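Local coordinates for probable AP endonuclease (African swine fever virus, PDB 6KI3), which cleaves DNA on the 5' side of abasic sites in DNA repair, using zinc ions, and also has a proofreading 3'-5' exonuclease activity, at residues A[149-159]-A[187-195]. Residues are numbered along the deposited sequence; the frame is centred on the assembly and turned at random.
Sequences PHNKHHTYKYS and HIWSSGVNI. With ZN (zinc ion), chain I; nucleotides of chain D; nucleotides of chain C.
His150 holds CG between its backbone N and carbonyl carbon (chi1 59°), which turns its ring toward His187. His187 holds CG anti to its carbonyl carbon (chi1 -67°). The two rings make a T-shaped (edge-to-face) pair on the zinc-binding rim of the TIM barrel of endonuclease IV-like enzymes, where the loop after strand 143-147 packs on helix 185-190. CD2 of His150 lies over the centre of the His187 ring, with the planes at 67° and the centroids 5.0 Å apart. His187 NE2 binds a zinc ion at 2.1 Å, a site shared with Asp236 and His238. OP2 and OP3 of the abasic-site analogue 3DR1 of chain C bind the same zinc ion. The zinc bond at NE2 and the ND1 bond to Thr148 O together fix the ring's rotation. Ser191 OG lies 3.2 Å from Pro149 O, a weak hydrogen bond whose proton could go to His187 O instead. Ser159 OG packs against Ser191 CB at 3.2 Å and Ile188 CA at 3.4 Å. Val193 CG2 touches Ser159 O at 3.6 Å. That oxygen accepts a hydrogen bond from Trp204 NE1. Lys157 runs its CD alongside Ser191 O. Lys157 NZ bonds to Asn151 OD1 at 2.8 Å, a link across the loop. His154 NE2 makes a weak hydrogen bond to OP2 of DC13 of chain D. Lys157 NZ and His154 N reach Asn151 OD1 from opposite faces of its carbonyl plane.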
loop_
_atom_site.group_PDB
_atom_site.type_symbol
_atom_site.label_atom_id
_atom_site.label_comp_id
_atom_site.label_asym_id
_atom_site.label_seq_id
_atom_site.Cartn_x
_atom_site.Cartn_y
_atom_site.Cartn_z
ATOM N N PRO A 149 -4.075 2.610 -9.667
ATOM C CA PRO A 149 -3.307 3.779 -10.111
ATOM C C PRO A 149 -4.145 5.045 -10.182
ATOM O O PRO A 149 -5.301 5.065 -9.747
ATOM C CB PRO A 149 -2.817 3.357 -11.498
ATOM C CG PRO A 149 -3.916 2.479 -12.003
ATOM C CD PRO A 149 -4.475 1.753 -10.796
ATOM N N HIS A 150 -3.566 6.106 -10.736
ATOM C CA HIS A 150 -4.263 7.374 -10.906
ATOM C C HIS A 150 -3.943 7.935 -12.282
ATOM O O HIS A 150 -2.770 8.062 -12.647
ATOM C CB HIS A 150 -3.864 8.375 -9.813
ATOM C CG HIS A 150 -2.397 8.671 -9.772
ATOM N ND1 HIS A 150 -1.823 9.684 -10.509
ATOM C CD2 HIS A 150 -1.386 8.081 -9.092
ATOM C CE1 HIS A 150 -0.522 9.707 -10.283
ATOM N NE2 HIS A 150 -0.232 8.746 -9.426
ATOM N N ASN A 151 -4.984 8.246 -13.050
ATOM C CA ASN A 151 -4.823 8.953 -14.313
ATOM C C ASN A 151 -6.145 9.624 -14.658
ATOM O O ASN A 151 -7.166 9.409 -14.001
ATOM C CB ASN A 151 -4.351 8.023 -15.443
ATOM C CG ASN A 151 -5.426 7.052 -15.910
ATOM O OD1 ASN A 151 -6.425 7.445 -16.514
ATOM N ND2 ASN A 151 -5.207 5.769 -15.653
ATOM N N LYS A 152 -6.110 10.443 -15.706
ATOM C CA LYS A 152 -7.274 11.205 -16.139
ATOM C C LYS A 152 -7.724 10.847 -17.545
ATOM O O LYS A 152 -8.918 10.618 -17.769
ATOM C CB LYS A 152 -6.972 12.711 -16.061
ATOM C CG LYS A 152 -8.078 13.587 -16.624
ATOM C CD LYS A 152 -8.475 14.670 -15.640
ATOM C CE LYS A 152 -9.871 15.189 -15.935
ATOM N NZ LYS A 152 -10.895 14.518 -15.085
ATOM N N HIS A 153 -6.800 10.786 -18.503
ATOM C CA HIS A 153 -7.158 10.705 -19.912
ATOM C C HIS A 153 -7.217 9.282 -20.451
ATOM O O HIS A 153 -7.667 9.088 -21.586
ATOM C CB HIS A 153 -6.165 11.518 -20.748
ATOM C CG HIS A 153 -5.984 12.923 -20.268
ATOM N ND1 HIS A 153 -7.036 13.803 -20.131
ATOM C CD2 HIS A 153 -4.875 13.601 -19.887
ATOM C CE1 HIS A 153 -6.582 14.963 -19.689
ATOM N NE2 HIS A 153 -5.275 14.866 -19.533
ATOM N N HIS A 154 -6.788 8.289 -19.682
ATOM C CA HIS A 154 -6.735 6.920 -20.171
ATOM C C HIS A 154 -8.014 6.171 -19.819
ATOM O O HIS A 154 -8.679 6.468 -18.822
ATOM C CB HIS A 154 -5.519 6.193 -19.597
ATOM C CG HIS A 154 -4.219 6.883 -19.873
ATOM N ND1 HIS A 154 -3.220 6.313 -20.632
ATOM C CD2 HIS A 154 -3.753 8.095 -19.488
ATOM C CE1 HIS A 154 -2.195 7.145 -20.705
ATOM N NE2 HIS A 154 -2.493 8.234 -20.020
ATOM N N THR A 155 -8.353 5.188 -20.656
ATOM C CA THR A 155 -9.596 4.448 -20.464
ATOM C C THR A 155 -9.539 3.578 -19.214
ATOM O O THR A 155 -10.520 3.490 -18.466
ATOM C CB THR A 155 -9.897 3.593 -21.696
ATOM O OG1 THR A 155 -9.938 4.426 -22.861
ATOM C CG2 THR A 155 -11.234 2.881 -21.543
ATOM N N TYR A 156 -8.402 2.935 -18.964
ATOM C CA TYR A 156 -8.260 1.994 -17.858
ATOM C C TYR A 156 -7.598 2.690 -16.676
ATOM O O TYR A 156 -6.423 3.065 -16.742
ATOM C CB TYR A 156 -7.470 0.762 -18.291
ATOM C CG TYR A 156 -8.342 -0.294 -18.923
ATOM C CD1 TYR A 156 -9.170 -1.088 -18.142
ATOM C CD2 TYR A 156 -8.351 -0.489 -20.298
ATOM C CE1 TYR A 156 -9.979 -2.052 -18.709
ATOM C CE2 TYR A 156 -9.156 -1.452 -20.875
ATOM C CZ TYR A 156 -9.971 -2.229 -20.076
ATOM O OH TYR A 156 -10.774 -3.193 -20.643
ATOM N N LYS A 157 -8.360 2.858 -15.595
ATOM C CA LYS A 157 -7.853 3.404 -14.348
ATOM C C LYS A 157 -7.909 2.412 -13.195
ATOM O O LYS A 157 -7.271 2.657 -12.165
ATOM C CB LYS A 157 -8.634 4.669 -13.958
ATOM C CG LYS A 157 -8.924 5.597 -15.125
ATOM C CD LYS A 157 -9.580 6.885 -14.660
ATOM C CE LYS A 157 -10.198 7.638 -15.826
ATOM N NZ LYS A 157 -9.205 7.933 -16.896
ATOM N N TYR A 158 -8.650 1.311 -13.340
ATOM C CA TYR A 158 -8.745 0.265 -12.321
ATOM C C TYR A 158 -9.154 0.841 -10.968
ATOM O O TYR A 158 -8.602 0.490 -9.922
ATOM C CB TYR A 158 -7.436 -0.519 -12.217
ATOM C CG TYR A 158 -7.073 -1.242 -13.496
ATOM C CD1 TYR A 158 -7.711 -2.423 -13.854
ATOM C CD2 TYR A 158 -6.097 -0.740 -14.346
ATOM C CE1 TYR A 158 -7.386 -3.084 -15.022
ATOM C CE2 TYR A 158 -5.764 -1.396 -15.517
ATOM C CZ TYR A 158 -6.411 -2.567 -15.849
ATOM O OH TYR A 158 -6.083 -3.222 -17.013
ATOM N N SER A 159 -10.135 1.742 -10.991
ATOM C CA SER A 159 -10.702 2.311 -9.779
ATOM C C SER A 159 -12.182 2.018 -9.604
ATOM O O SER A 159 -12.679 2.103 -8.475
ATOM C CB SER A 159 -10.485 3.832 -9.745
ATOM O OG SER A 159 -9.103 4.140 -9.669
ATOM N N HIS A 187 -5.870 7.359 -4.771
ATOM C CA HIS A 187 -5.736 7.134 -6.206
ATOM C C HIS A 187 -7.092 6.947 -6.874
ATOM O O HIS A 187 -7.352 7.533 -7.931
ATOM C CB HIS A 187 -4.838 5.926 -6.467
ATOM C CG HIS A 187 -3.411 6.143 -6.071
ATOM N ND1 HIS A 187 -2.413 5.237 -6.357
ATOM C CD2 HIS A 187 -2.816 7.163 -5.412
ATOM C CE1 HIS A 187 -1.264 5.691 -5.891
ATOM N NE2 HIS A 187 -1.482 6.858 -5.311
ATOM N N ILE A 188 -7.967 6.130 -6.280
ATOM C CA ILE A 188 -9.301 5.961 -6.850
ATOM C C ILE A 188 -10.073 7.269 -6.782
ATOM O O ILE A 188 -10.926 7.542 -7.635
ATOM C CB ILE A 188 -10.059 4.814 -6.147
ATOM C CG1 ILE A 188 -10.382 5.174 -4.695
ATOM C CG2 ILE A 188 -9.257 3.521 -6.216
ATOM C CD1 ILE A 188 -11.314 4.190 -4.021
ATOM N N TRP A 189 -9.786 8.099 -5.778
ATOM C CA TRP A 189 -10.340 9.448 -5.744
ATOM C C TRP A 189 -9.813 10.275 -6.909
ATOM O O TRP A 189 -10.583 10.928 -7.622
ATOM C CB TRP A 189 -9.998 10.112 -4.410
ATOM C CG TRP A 189 -10.269 11.585 -4.362
ATOM C CD1 TRP A 189 -9.399 12.589 -4.675
ATOM C CD2 TRP A 189 -11.487 12.222 -3.960
ATOM N NE1 TRP A 189 -10.001 13.811 -4.500
ATOM C CE2 TRP A 189 -11.284 13.613 -4.060
ATOM C CE3 TRP A 189 -12.730 11.751 -3.526
ATOM C CZ2 TRP A 189 -12.276 14.538 -3.743
ATOM C CZ3 TRP A 189 -13.715 12.671 -3.214
ATOM C CH2 TRP A 189 -13.483 14.048 -3.324
ATOM N N SER A 190 -8.493 10.252 -7.116
ATOM C CA SER A 190 -7.898 10.968 -8.239
ATOM C C SER A 190 -8.414 10.444 -9.573
ATOM O O SER A 190 -8.485 11.199 -10.550
ATOM C CB SER A 190 -6.374 10.861 -8.174
ATOM O OG SER A 190 -5.767 11.392 -9.339
ATOM N N SER A 191 -8.783 9.166 -9.635
ATOM C CA SER A 191 -9.323 8.584 -10.857
ATOM C C SER A 191 -10.823 8.808 -11.008
ATOM O O SER A 191 -11.395 8.383 -12.017
ATOM C CB SER A 191 -9.012 7.088 -10.912
ATOM O OG SER A 191 -7.622 6.866 -11.076
ATOM N N GLY A 192 -11.467 9.447 -10.041
ATOM C CA GLY A 192 -12.845 9.856 -10.162
ATOM C C GLY A 192 -13.876 9.086 -9.349
ATOM O O GLY A 192 -15.049 9.068 -9.741
ATOM N N VAL A 193 -13.486 8.464 -8.241
ATOM C CA VAL A 193 -14.407 7.707 -7.399
ATOM C C VAL A 193 -14.656 8.520 -6.135
ATOM O O VAL A 193 -13.764 8.665 -5.290
ATOM C CB VAL A 193 -13.864 6.312 -7.064
ATOM C CG1 VAL A 193 -14.855 5.553 -6.196
ATOM C CG2 VAL A 193 -13.565 5.539 -8.340
ATOM N N ASN A 194 -15.870 9.053 -6.004
ATOM C CA ASN A 194 -16.257 9.805 -4.815
ATOM C C ASN A 194 -16.429 8.839 -3.649
ATOM O O ASN A 194 -17.353 8.020 -3.642
ATOM C CB ASN A 194 -17.542 10.584 -5.081
ATOM C CG ASN A 194 -17.882 11.567 -3.970
ATOM O OD1 ASN A 194 -17.491 11.390 -2.815
ATOM N ND2 ASN A 194 -18.622 12.614 -4.319
ATOM N N ILE A 195 -15.541 8.932 -2.659
ATOM C CA ILE A 195 -15.606 8.082 -1.475
ATOM C C ILE A 195 -15.665 8.961 -0.232
ATOM O O ILE A 195 -15.206 8.563 0.845
ATOM C CB ILE A 195 -14.407 7.119 -1.412
ATOM C CG1 ILE A 195 -13.095 7.899 -1.531
ATOM C CG2 ILE A 195 -14.511 6.065 -2.504
ATOM C CD1 ILE A 195 -11.854 7.048 -1.371
HETATM ZN ZN ZN I . -0.014 8.029 -4.410
ATOM P P DC D 13 -2.789 11.132 -17.262
ATOM O OP1 DC D 13 -4.199 11.036 -16.835
ATOM O OP2 DC D 13 -2.434 10.861 -18.672
ATOM O "O5'" DC D 13 -2.233 12.584 -16.885
ATOM C "C5'" DC D 13 -2.488 13.127 -15.596
ATOM C "C4'" DC D 13 -1.575 14.308 -15.315
ATOM O "O4'" DC D 13 -0.200 13.883 -15.393
ATOM C "C3'" DC D 13 -1.675 15.447 -16.310
ATOM O "O3'" DC D 13 -2.738 16.321 -15.940
ATOM C "C2'" DC D 13 -0.314 16.132 -16.165
ATOM C "C1'" DC D 13 0.613 14.993 -15.726
ATOM N N1 DC D 13 1.591 14.578 -16.774
ATOM C C2 DC D 13 2.904 15.056 -16.722
ATOM O O2 DC D 13 3.231 15.819 -15.805
ATOM N N3 DC D 13 3.783 14.669 -17.679
ATOM C C4 DC D 13 3.391 13.844 -18.652
ATOM N N4 DC D 13 4.292 13.490 -19.574
ATOM C C5 DC D 13 2.057 13.347 -18.722
ATOM C C6 DC D 13 1.199 13.738 -17.773
ATOM P P DA D 12 1.495 6.312 -18.698
ATOM O OP1 DA D 12 0.687 5.112 -19.005
ATOM O OP2 DA D 12 2.217 7.015 -19.782
ATOM O "O5'" DA D 12 0.563 7.382 -17.966
ATOM C "C5'" DA D 12 0.137 7.162 -16.624
ATOM C "C4'" DA D 12 -0.177 8.483 -15.954
ATOM O "O4'" DA D 12 1.048 9.043 -15.412
ATOM C "C3'" DA D 12 -0.759 9.532 -16.899
ATOM O "O3'" DA D 12 -1.919 10.134 -16.351
ATOM C "C2'" DA D 12 0.365 10.545 -17.087
ATOM C "C1'" DA D 12 1.197 10.382 -15.826
ATOM N N9 DA D 12 2.612 10.635 -16.071
ATOM C C8 DA D 12 3.410 9.991 -16.975
ATOM N N7 DA D 12 4.642 10.435 -17.003
ATOM C C5 DA D 12 4.653 11.446 -16.057
ATOM C C6 DA D 12 5.668 12.310 -15.610
ATOM N N6 DA D 12 6.917 12.284 -16.084
ATOM N N1 DA D 12 5.349 13.206 -14.652
ATOM C C2 DA D 12 4.098 13.227 -14.180
ATOM N N3 DA D 12 3.058 12.465 -14.524
ATOM C C4 DA D 12 3.407 11.586 -15.475
ATOM O "O5'" 3DR C 1 2.873 6.543 -2.888
ATOM P P 3DR C 1 1.974 6.160 -4.166
ATOM O OP1 3DR C 1 2.710 5.001 -4.791
ATOM O OP2 3DR C 1 0.641 5.804 -3.557
ATOM O OP3 3DR C 1 1.972 7.410 -5.011
ATOM C "C2'" 3DR C 1 6.380 6.028 -0.262
ATOM C "C5'" 3DR C 1 4.297 6.550 -2.960
ATOM C "C4'" 3DR C 1 4.833 7.204 -1.694
ATOM O "O4'" 3DR C 1 4.122 6.690 -0.567
ATOM C "C1'" 3DR C 1 5.023 6.172 0.413
ATOM C "C3'" 3DR C 1 6.310 6.921 -1.484
ATOM O "O3'" 3DR C 1 6.982 8.147 -1.192
#